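Local coordinates for protein colicin-B (Escherichia coli, PDB 1RH1) that forms channels that depolarize the cytoplasmic membrane of Escherichia coli and close relatives, dissipating the energy of the target cell, at residues A[61-64]-A[69-72]; A[101-106]-A[143-148]; A[108-113]-A[252-257]. All coordinates share one frame; numbering follows the deposited sequence.

Contact 1: residues A[61-64]-A[69-72]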
loop_
_atom_site.group_PDB
_atom_site.type_symbol
_atom_site.label_atom_id
_atom_site.label_comp_id
_atom_site.label_asym_id
_atom_site.label_seq_id
_atom_site.Cartn_x
_atom_site.Cartn_y
_atom_site.Cartn_z
ATOM N N GLN A 61 3.692 25.776 -29.202
ATOM C CA GLN A 61 4.274 24.692 -29.955
ATOM C C GLN A 61 3.343 23.611 -30.382
ATOM O O GLN A 61 3.516 23.128 -31.491
ATOM C CB GLN A 61 5.426 24.055 -29.196
ATOM C CG GLN A 61 5.158 23.453 -27.860
ATOM C CD GLN A 61 6.379 22.715 -27.406
ATOM O OE1 GLN A 61 7.024 23.089 -26.436
ATOM N NE2 GLN A 61 6.677 21.645 -28.136
ATOM N N SER A 62 2.340 23.278 -29.577
ATOM C CA SER A 62 1.428 22.203 -29.923
ATOM C C SER A 62 0.012 22.428 -29.419
ATOM O O SER A 62 -0.278 23.404 -28.740
ATOM C CB SER A 62 2.005 20.921 -29.358
ATOM O OG SER A 62 1.365 19.790 -29.913
ATOM N N VAL A 63 -0.902 21.525 -29.773
ATOM C CA VAL A 63 -2.308 21.578 -29.370
ATOM C C VAL A 63 -2.644 20.387 -28.498
ATOM O O VAL A 63 -2.440 19.224 -28.845
ATOM C CB VAL A 63 -3.243 21.558 -30.601
ATOM C CG1 VAL A 63 -4.699 21.577 -30.213
ATOM C CG2 VAL A 63 -2.997 22.807 -31.404
ATOM N N LEU A 64 -3.240 20.721 -27.376
ATOM C CA LEU A 64 -3.674 19.735 -26.424
ATOM C C LEU A 64 -5.164 19.378 -26.487
ATOM O O LEU A 64 -5.987 19.997 -25.791
ATOM C CB LEU A 64 -3.277 20.288 -25.083
ATOM C CG LEU A 64 -2.203 19.591 -24.278
ATOM C CD1 LEU A 64 -1.078 19.067 -25.148
ATOM C CD2 LEU A 64 -1.747 20.587 -23.235
ATOM N N ILE A 69 -1.965 12.186 -26.727
ATOM C CA ILE A 69 -0.591 12.414 -26.267
ATOM C C ILE A 69 0.247 13.203 -27.256
ATOM O O ILE A 69 0.215 12.982 -28.473
ATOM C CB ILE A 69 0.160 11.094 -26.016
ATOM C CG1 ILE A 69 -0.600 10.219 -25.058
ATOM C CG2 ILE A 69 1.511 11.386 -25.401
ATOM C CD1 ILE A 69 0.068 8.858 -24.875
ATOM N N ARG A 70 1.016 14.121 -26.648
ATOM C CA ARG A 70 1.911 15.035 -27.338
ATOM C C ARG A 70 3.241 15.230 -26.628
ATOM O O ARG A 70 3.378 15.370 -25.414
ATOM C CB ARG A 70 1.267 16.393 -27.489
ATOM C CG ARG A 70 -0.005 16.413 -28.291
ATOM C CD ARG A 70 0.227 16.274 -29.773
ATOM N NE ARG A 70 -0.545 17.333 -30.402
ATOM C CZ ARG A 70 -0.350 17.801 -31.632
ATOM N NH1 ARG A 70 0.608 17.299 -32.415
ATOM N NH2 ARG A 70 -1.116 18.812 -32.051
ATOM N N ARG A 71 4.216 15.253 -27.527
ATOM C CA ARG A 71 5.615 15.423 -27.233
ATOM C C ARG A 71 5.932 16.912 -27.264
ATOM O O ARG A 71 5.985 17.578 -28.304
ATOM C CB ARG A 71 6.311 14.602 -28.282
ATOM C CG ARG A 71 7.796 14.516 -28.177
ATOM C CD ARG A 71 8.247 13.377 -29.062
ATOM N NE ARG A 71 9.693 13.304 -28.958
ATOM C CZ ARG A 71 10.319 12.415 -28.177
ATOM N NH1 ARG A 71 9.638 11.529 -27.441
ATOM N NH2 ARG A 71 11.655 12.414 -28.126
ATOM N N ILE A 72 6.044 17.434 -26.038
ATOM C CA ILE A 72 6.265 18.855 -25.778
ATOM C C ILE A 72 7.690 19.061 -25.263
ATOM O O ILE A 72 8.177 18.367 -24.372
ATOM C CB ILE A 72 5.099 19.275 -24.801
ATOM C CG1 ILE A 72 3.902 19.451 -25.693
ATOM C CG2 ILE A 72 5.228 20.606 -24.098
ATOM C CD1 ILE A 72 2.618 19.366 -24.899
#
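Gln61 lays its side chain obliquely across Ile72, whose CG2 lies within van der Waals distance of the amide group. At Ser62 the contact turns polar. Its OG, anti to the backbone N (chi1 -166°), stands over the centre of one face of the Arg70 guanidinium, 3.1 Å from Arg70 CZ, above the plane and so off the directions in which the N-H groups point. Val63 supplies the bond proper: Arg70 NE donates to Val63 O at 3.1 Å with an N-H...O angle of 160°, the oxygen sitting at the guanidinium edge, and Arg70 NH2 adds a weak second bond to the same oxygen. Strands 62-64 and 70-72 are not paired with each other, their axes passing 8.2 Å apart at 131°; in one mixed sheet the first pairs with strand 87-90 and the second with strand 139-146. The link between these two strands runs from the Arg70 side chain to a backbone carbonyl, toward which bends at chi2 and chi3 turn the arginine chain. Leu64, last in line, puts its CD1 3.7 Å from Ile72 CD1, and both leucine and isoleucine also pack on Val88.

Contact 2: residues A[101-106]-A[143-148]; sequences AARTVL and VTQQLE
Arg103 NH1 and Gln145 NE2 approach to 3.0 Å, the one close polar approach between residues 101-106 and 143-148. The two side chains reach for each other from opposite directions, the CA atoms of Arg103 and Gln145 being 12.5 Å apart. Arg103 spans somewhat more of the distance: CG is anti to the backbone N (chi1 -179°) and the chain stays extended until a bend at chi3 turns the guanidinium. Gln145 is more compact, folded at chi2 (-80°), with its terminal group meeting the guanidinium at the edge. The planes of the two flat groups are only 9° apart, so the meeting is nearly coplanar, with neither group stacked on the other. Only 61 Å² is buried here, all of it on this pair. Gln145 is also bonded through its backbone to Tyr282, and the glutamine side chain touches Leu171. On the helix side, Ala102 and Leu106 face strand 121-128 instead. Amides are easily modelled turned over, and a glutamine turned to present its oxygen to NH1 could accept a hydrogen bond from the arginine, which would probably make an edge-on link between a charged guanidinium and a neutral amide.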
loop_
_atom_site.group_PDB
_atom_site.type_symbol
_atom_site.label_atom_id
_atom_site.label_comp_id
_atom_site.label_asym_id
_atom_site.label_seq_id
_atom_site.Cartn_x
_atom_site.Cartn_y
_atom_site.Cartn_z
ATOM N N ALA A 101 -10.991 3.854 -25.182
ATOM C CA ALA A 101 -10.942 2.406 -25.368
ATOM C C ALA A 101 -10.295 1.722 -24.171
ATOM O O ALA A 101 -10.816 0.712 -23.699
ATOM C CB ALA A 101 -10.135 2.043 -26.588
ATOM N N ALA A 102 -9.171 2.240 -23.648
ATOM C CA ALA A 102 -8.527 1.703 -22.462
ATOM C C ALA A 102 -9.423 1.829 -21.238
ATOM O O ALA A 102 -9.346 1.021 -20.318
ATOM C CB ALA A 102 -7.259 2.461 -22.168
ATOM N N ARG A 103 -10.301 2.835 -21.195
ATOM C CA ARG A 103 -11.175 3.057 -20.068
ATOM C C ARG A 103 -12.234 1.993 -20.075
ATOM O O ARG A 103 -12.561 1.455 -19.020
ATOM C CB ARG A 103 -11.784 4.403 -20.195
ATOM C CG ARG A 103 -12.708 4.792 -19.059
ATOM C CD ARG A 103 -12.931 6.307 -19.034
ATOM N NE ARG A 103 -13.083 6.890 -20.361
ATOM C CZ ARG A 103 -12.341 7.928 -20.785
ATOM N NH1 ARG A 103 -11.399 8.526 -20.031
ATOM N NH2 ARG A 103 -12.554 8.367 -22.024
ATOM N N THR A 104 -12.731 1.657 -21.271
ATOM C CA THR A 104 -13.724 0.609 -21.411
ATOM C C THR A 104 -13.179 -0.702 -20.898
ATOM O O THR A 104 -13.904 -1.366 -20.175
ATOM C CB THR A 104 -14.118 0.453 -22.844
ATOM O OG1 THR A 104 -14.736 1.658 -23.229
ATOM C CG2 THR A 104 -15.087 -0.657 -23.049
ATOM N N VAL A 105 -11.937 -1.095 -21.195
ATOM C CA VAL A 105 -11.358 -2.314 -20.647
ATOM C C VAL A 105 -11.159 -2.181 -19.144
ATOM O O VAL A 105 -11.391 -3.149 -18.418
ATOM C CB VAL A 105 -10.029 -2.590 -21.352
ATOM C CG1 VAL A 105 -9.284 -3.763 -20.758
ATOM C CG2 VAL A 105 -10.350 -2.896 -22.800
ATOM N N LEU A 106 -10.786 -0.989 -18.640
ATOM C CA LEU A 106 -10.598 -0.804 -17.211
ATOM C C LEU A 106 -11.916 -0.993 -16.506
ATOM O O LEU A 106 -11.950 -1.837 -15.623
ATOM C CB LEU A 106 -10.131 0.560 -16.862
ATOM C CG LEU A 106 -9.065 0.721 -15.826
ATOM C CD1 LEU A 106 -9.283 2.079 -15.253
ATOM C CD2 LEU A 106 -9.139 -0.252 -14.694
ATOM N N VAL A 143 -0.713 14.650 -21.680
ATOM C CA VAL A 143 -2.042 14.123 -22.000
ATOM C C VAL A 143 -3.037 14.954 -21.236
ATOM O O VAL A 143 -2.827 15.344 -20.091
ATOM C CB VAL A 143 -2.335 12.684 -21.540
ATOM C CG1 VAL A 143 -3.159 12.030 -22.629
ATOM C CG2 VAL A 143 -1.068 11.890 -21.252
ATOM N N THR A 144 -4.172 15.174 -21.865
ATOM C CA THR A 144 -5.179 16.035 -21.297
ATOM C C THR A 144 -6.512 15.339 -21.193
ATOM O O THR A 144 -6.808 14.410 -21.943
ATOM C CB THR A 144 -5.106 17.271 -22.219
ATOM O OG1 THR A 144 -4.343 18.134 -21.390
ATOM C CG2 THR A 144 -6.373 17.945 -22.694
ATOM N N GLN A 145 -7.283 15.748 -20.187
ATOM C CA GLN A 145 -8.646 15.280 -19.969
ATOM C C GLN A 145 -9.545 16.353 -19.365
ATOM O O GLN A 145 -9.151 17.053 -18.429
ATOM C CB GLN A 145 -8.711 14.128 -19.007
ATOM C CG GLN A 145 -8.178 12.782 -19.393
ATOM C CD GLN A 145 -9.116 11.984 -20.260
ATOM O OE1 GLN A 145 -9.219 12.228 -21.453
ATOM N NE2 GLN A 145 -9.798 11.003 -19.682
ATOM N N GLN A 146 -10.779 16.492 -19.855
ATOM C CA GLN A 146 -11.773 17.364 -19.234
ATOM C C GLN A 146 -12.059 16.954 -17.776
ATOM O O GLN A 146 -11.939 15.762 -17.467
ATOM C CB GLN A 146 -13.043 17.292 -20.047
ATOM C CG GLN A 146 -12.934 17.947 -21.409
ATOM C CD GLN A 146 -14.050 17.509 -22.345
ATOM O OE1 GLN A 146 -14.802 18.305 -22.913
ATOM N NE2 GLN A 146 -14.152 16.191 -22.534
ATOM N N LEU A 147 -12.445 17.881 -16.868
ATOM C CA LEU A 147 -12.606 17.570 -15.448
ATOM C C LEU A 147 -13.460 16.351 -15.152
ATOM O O LEU A 147 -13.064 15.411 -14.451
ATOM C CB LEU A 147 -13.234 18.719 -14.680
ATOM C CG LEU A 147 -13.297 18.489 -13.166
ATOM C CD1 LEU A 147 -11.932 18.713 -12.573
ATOM C CD2 LEU A 147 -14.273 19.426 -12.515
ATOM N N GLU A 148 -14.634 16.390 -15.774
ATOM C CA GLU A 148 -15.611 15.347 -15.625
ATOM C C GLU A 148 -15.135 14.008 -16.107
ATOM O O GLU A 148 -15.598 13.048 -15.516
ATOM C CB GLU A 148 -16.905 15.713 -16.350
ATOM C CG GLU A 148 -16.851 16.306 -17.760
ATOM C CD GLU A 148 -16.593 17.820 -17.892
ATOM O OE1 GLU A 148 -16.468 18.284 -19.035
ATOM O OE2 GLU A 148 -16.529 18.541 -16.882
#

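Contact 3: residues A[108-113]-A[252-257]; sequences NGLRGG and GNYVEA
Helix 99-110 runs out into a type I beta turn from Leu110 to Gly113, and it passes strand 252-256 closest where the CA atoms of Gly109 and Tyr254 stand 6.2 Å apart. Tyr254 carries the whole contact from the strand side. With CG anti to the backbone N (chi1 -172°), its ring extends from the strand to the helix end and lies with one face against Gly109, whose CA sits 3.7 Å from the ring centroid and only 3° off the ring normal, a CH-pi contact over the face. Having no side chain, Gly109 lets its CA come this close to the ring. The phenol then reaches past the glycine into the turn, where Tyr254 OH donates to Gly113 O at 2.7 Å. That oxygen lies at the ring edge, near its plane, whereas the hydroxyl stands well above the plane of the accepting carbonyl. Gly109 O, 3.2 Å from Tyr254 OH, accepts a backbone bond from Gly112 N. Leu110 completes the site, crossing the tyrosine at about a right angle and bringing its CD2 to 4.2 Å from Tyr254 CE1. The ring is thus held by a glycine over its face and a hydrogen bond at its hydroxyl. Further out, both Leu110 and Tyr254 rest on Ala121 of strand 121-128, which pairs antiparallel with strand 252-256, and Pro115 touches the tyrosine beyond the turn; the helix end thus lies against strands 121-128 and 252-256 of the antiparallel sheet.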
loop_
_atom_site.group_PDB
_atom_site.type_symbol
_atom_site.label_atom_id
_atom_site.label_comp_id
_atom_site.label_asym_id
_atom_site.label_seq_id
_atom_site.Cartn_x
_atom_site.Cartn_y
_atom_site.Cartn_z
ATOM N N ASN A 108 -14.875 -2.491 -17.463
ATOM C CA ASN A 108 -15.207 -3.899 -17.591
ATOM C C ASN A 108 -14.379 -4.767 -16.661
ATOM O O ASN A 108 -14.954 -5.537 -15.901
ATOM C CB ASN A 108 -14.969 -4.415 -18.993
ATOM C CG ASN A 108 -15.980 -3.992 -20.044
ATOM O OD1 ASN A 108 -16.129 -4.658 -21.061
ATOM N ND2 ASN A 108 -16.712 -2.901 -19.885
ATOM N N GLY A 109 -13.057 -4.666 -16.621
ATOM C CA GLY A 109 -12.292 -5.545 -15.759
ATOM C C GLY A 109 -12.533 -5.318 -14.277
ATOM O O GLY A 109 -12.331 -6.222 -13.456
ATOM N N LEU A 110 -12.974 -4.104 -13.945
ATOM C CA LEU A 110 -13.184 -3.722 -12.565
ATOM C C LEU A 110 -14.421 -4.328 -11.962
ATOM O O LEU A 110 -14.595 -4.319 -10.752
ATOM C CB LEU A 110 -13.274 -2.213 -12.454
ATOM C CG LEU A 110 -12.025 -1.381 -12.579
ATOM C CD1 LEU A 110 -12.421 0.057 -12.736
ATOM C CD2 LEU A 110 -11.141 -1.601 -11.381
ATOM N N ARG A 111 -15.305 -4.829 -12.813
ATOM C CA ARG A 111 -16.491 -5.546 -12.394
ATOM C C ARG A 111 -16.142 -6.952 -11.902
ATOM O O ARG A 111 -16.958 -7.624 -11.275
ATOM C CB ARG A 111 -17.422 -5.646 -13.560
ATOM C CG ARG A 111 -18.107 -4.369 -14.037
ATOM C CD ARG A 111 -18.599 -4.552 -15.475
ATOM N NE ARG A 111 -19.266 -5.832 -15.664
ATOM C CZ ARG A 111 -19.044 -6.652 -16.708
ATOM N NH1 ARG A 111 -18.174 -6.338 -17.697
ATOM N NH2 ARG A 111 -19.676 -7.840 -16.714
ATOM N N GLY A 112 -14.928 -7.429 -12.204
ATOM C CA GLY A 112 -14.424 -8.735 -11.804
ATOM C C GLY A 112 -13.366 -8.653 -10.703
ATOM O O GLY A 112 -12.589 -9.584 -10.461
ATOM N N GLY A 113 -13.327 -7.519 -10.010
ATOM C CA GLY A 113 -12.385 -7.266 -8.937
ATOM C C GLY A 113 -11.062 -6.750 -9.447
ATOM O O GLY A 113 -10.682 -6.928 -10.608
ATOM N N GLY A 252 -4.371 -2.026 -24.372
ATOM C CA GLY A 252 -3.965 -3.317 -23.874
ATOM C C GLY A 252 -4.144 -3.724 -22.424
ATOM O O GLY A 252 -3.453 -3.273 -21.505
ATOM N N ASN A 253 -5.067 -4.673 -22.335
ATOM C CA ASN A 253 -5.275 -5.573 -21.213
ATOM C C ASN A 253 -5.269 -5.178 -19.743
ATOM O O ASN A 253 -4.387 -4.516 -19.223
ATOM C CB ASN A 253 -4.291 -6.709 -21.437
ATOM C CG ASN A 253 -4.325 -7.346 -22.835
ATOM O OD1 ASN A 253 -5.182 -7.078 -23.678
ATOM N ND2 ASN A 253 -3.364 -8.214 -23.152
ATOM N N TYR A 254 -6.256 -5.646 -19.009
ATOM C CA TYR A 254 -6.412 -5.361 -17.599
ATOM C C TYR A 254 -5.322 -5.964 -16.714
ATOM O O TYR A 254 -5.249 -7.151 -16.363
ATOM C CB TYR A 254 -7.793 -5.863 -17.216
ATOM C CG TYR A 254 -8.300 -5.537 -15.822
ATOM C CD1 TYR A 254 -8.607 -4.232 -15.453
ATOM C CD2 TYR A 254 -8.500 -6.573 -14.939
ATOM C CE1 TYR A 254 -9.122 -3.977 -14.189
ATOM C CE2 TYR A 254 -9.012 -6.324 -13.676
ATOM C CZ TYR A 254 -9.323 -5.030 -13.306
ATOM O OH TYR A 254 -9.857 -4.800 -12.051
ATOM N N VAL A 255 -4.422 -5.068 -16.359
ATOM C CA VAL A 255 -3.307 -5.441 -15.510
ATOM C C VAL A 255 -3.308 -4.701 -14.177
ATOM O O VAL A 255 -4.152 -3.854 -13.903
ATOM C CB VAL A 255 -1.957 -5.172 -16.253
ATOM C CG1 VAL A 255 -1.900 -6.063 -17.472
ATOM C CG2 VAL A 255 -1.801 -3.706 -16.649
ATOM N N GLU A 256 -2.354 -5.046 -13.324
ATOM C CA GLU A 256 -2.133 -4.336 -12.089
ATOM C C GLU A 256 -1.268 -3.130 -12.402
ATOM O O GLU A 256 -0.384 -3.200 -13.264
ATOM C CB GLU A 256 -1.421 -5.234 -11.117
ATOM C CG GLU A 256 -1.052 -4.521 -9.833
ATOM C CD GLU A 256 -0.382 -5.374 -8.778
ATOM O OE1 GLU A 256 -0.290 -4.892 -7.661
ATOM O OE2 GLU A 256 0.058 -6.492 -9.037
ATOM N N ALA A 257 -1.508 -2.031 -11.678
ATOM C CA ALA A 257 -0.735 -0.811 -11.860
ATOM C C ALA A 257 0.666 -0.918 -11.280
ATOM O O ALA A 257 0.949 -1.852 -10.518
ATOM C CB ALA A 257 -1.418 0.369 -11.193
#

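Overall arrangement
From the N terminus, contact 1 closes first, a short loop of four residues between two strands of the large mixed sheet. Contact 2 opens with helix 99-110 and closes on strand 139-146, the sheet neighbour of strand 70-73; contacts 1 and 2 touch directly, as Leu64 and Ile69 pack on Thr144 and Val143. Contact 3 opens on the same helix before contact 2 has closed and ends far along the chain on strand 252-256, so the two cross. They meet where Leu106 and Val105 pack against Tyr254. Helix 99-110 thus touches the mixed sheet at strand 139-146 in contact 2 and the antiparallel sheet at strand 252-256 in contact 3, with contacts 1 and 3 about 12 Å apart at their nearest atoms.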